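Local coordinates for 3,6-diketocamphane 1,6 monooxygenase (Pseudomonas putida, PDB 4UWM) that catalyses the FMNH2- and oxygen-dependent Baeyer-Villiger oxidation of a diketocamphane to its lactone during the breakdown of (-)-camphor, at the interface of chains A and B. Sequence-based numbering; all coordinates share one arbitrary frame. Chains: chain A/B, 3,6-diketocamphane 1,6 monooxygenase.

The interface of chains A and B. Residues chain A 171-174, 185; chain B 114, 117-118.
A loop-to-helix patch of the two-fold homodimer interface joins A:Pro171, A:Glu172, A:Leu174 and A:Leu185 to B:Gln114, B:Tyr117 and B:Met118; with its symmetry twin it helps hold the subunits together. B:Gln114 is its centre. The amide nitrogen NE2 donates to the backbone oxygen O of A:Glu172 at 2.7 Å, in a nearly straight bond (168° at the hydrogen). The acceptor lies almost in the glutamine's amide plane, whereas the donor is tilted 22° from the carbonyl plane. A bend at chi2 (-72°) in the glutamine chain turns its amide toward this loop.

The A:Leu174 and B:Gln114 side chains come from opposite directions, leucine CD2 resting over one amide face, 3.7 Å from CD of B:Gln114. CB of A:Pro171, 3.5 Å from OE1 of B:Gln114, covers the other face and completes a sandwich. CD2 of A:Leu185 comes in roughly at right angles near NE2. Branched leucines suit this role, covering the amide without competing for its hydrogen bond. An alanine in place of B:Gln114 would probably leave the A:Glu172 carbonyl without this partner and open a gap between A:Pro171 and A:Leu174.

Compact and rigid, the proline also offers the helix a fixed apolar surface. Its ring carbon CD rests 3.6 Å from CG of B:Met118, whose flexible chain also brings its methyl CE against the ring. B:Tyr117 turns one face toward CA of A:Pro171, which stands off the ring plane past its CD1-CE1 side, 3.7 Å from CE1.

Behind the contact, A:Leu185 N donates to the carboxylate OE1 of A:Glu173 (2.9 Å), tying together two chain A loop segments. In the (beta/alpha)8 (TIM) barrel of the bacterial luciferase family, the site sets chain A loops after strand 167-170 against short helix 113-118 of chain B.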
# COMPACT_ATOMS: atom_id res chain seq x y z
N PRO A 171 -8.34 -16.08 14.21
CA PRO A 171 -9.55 -16.45 14.96
C PRO A 171 -10.21 -17.73 14.47
O PRO A 171 -9.98 -18.18 13.34
CB PRO A 171 -10.49 -15.26 14.71
CG PRO A 171 -10.10 -14.76 13.37
CD PRO A 171 -8.62 -15.01 13.22
N GLU A 172 -11.01 -18.32 15.35
CA GLU A 172 -11.85 -19.45 14.98
C GLU A 172 -13.05 -18.90 14.21
O GLU A 172 -13.48 -17.77 14.45
CB GLU A 172 -12.31 -20.22 16.24
CG GLU A 172 -11.19 -20.93 16.97
CD GLU A 172 -11.60 -21.53 18.31
OE1 GLU A 172 -12.56 -21.02 18.94
OE2 GLU A 172 -10.97 -22.51 18.75
N GLU A 173 -13.56 -19.69 13.27
CA GLU A 173 -14.81 -19.34 12.58
C GLU A 173 -15.94 -19.20 13.60
O GLU A 173 -15.95 -19.91 14.61
CB GLU A 173 -15.20 -20.43 11.56
CG GLU A 173 -14.15 -20.77 10.53
CD GLU A 173 -14.14 -19.82 9.33
OE1 GLU A 173 -14.95 -18.88 9.30
OE2 GLU A 173 -13.32 -20.03 8.41
N LEU A 174 -16.89 -18.30 13.35
CA LEU A 174 -18.02 -18.10 14.26
C LEU A 174 -19.02 -19.26 14.17
O LEU A 174 -19.18 -19.87 13.12
CB LEU A 174 -18.71 -16.75 14.02
CG LEU A 174 -17.88 -15.47 14.22
CD1 LEU A 174 -18.61 -14.23 13.72
CD2 LEU A 174 -17.43 -15.29 15.67
N LEU A 185 -14.65 -16.82 7.33
CA LEU A 185 -13.55 -15.84 7.28
C LEU A 185 -13.00 -15.61 5.86
O LEU A 185 -12.92 -16.54 5.07
CB LEU A 185 -12.42 -16.31 8.19
CG LEU A 185 -12.76 -16.17 9.67
CD1 LEU A 185 -11.90 -17.09 10.52
CD2 LEU A 185 -12.59 -14.72 10.09
N GLN B 114 -13.49 -10.41 14.92
CA GLN B 114 -12.61 -11.41 14.32
C GLN B 114 -11.32 -10.76 13.82
O GLN B 114 -10.24 -11.33 13.93
CB GLN B 114 -13.30 -12.12 13.14
CG GLN B 114 -14.52 -12.97 13.49
CD GLN B 114 -14.15 -14.24 14.23
OE1 GLN B 114 -13.71 -14.19 15.37
NE2 GLN B 114 -14.31 -15.39 13.57
N TYR B 117 -9.14 -9.36 16.76
CA TYR B 117 -8.45 -10.50 17.32
C TYR B 117 -7.15 -10.80 16.57
O TYR B 117 -6.11 -11.05 17.19
CB TYR B 117 -9.37 -11.72 17.25
CG TYR B 117 -8.87 -12.96 17.92
CD1 TYR B 117 -8.11 -13.89 17.22
CD2 TYR B 117 -9.19 -13.24 19.26
CE1 TYR B 117 -7.66 -15.05 17.82
CE2 TYR B 117 -8.75 -14.41 19.87
CZ TYR B 117 -7.99 -15.31 19.14
OH TYR B 117 -7.53 -16.48 19.72
N MET B 118 -7.23 -10.82 15.23
CA MET B 118 -6.04 -11.00 14.39
C MET B 118 -4.93 -10.04 14.78
O MET B 118 -3.76 -10.40 14.77
CB MET B 118 -6.38 -10.80 12.91
CG MET B 118 -7.32 -11.82 12.32
SD MET B 118 -7.97 -11.25 10.73
CE MET B 118 -8.91 -12.69 10.24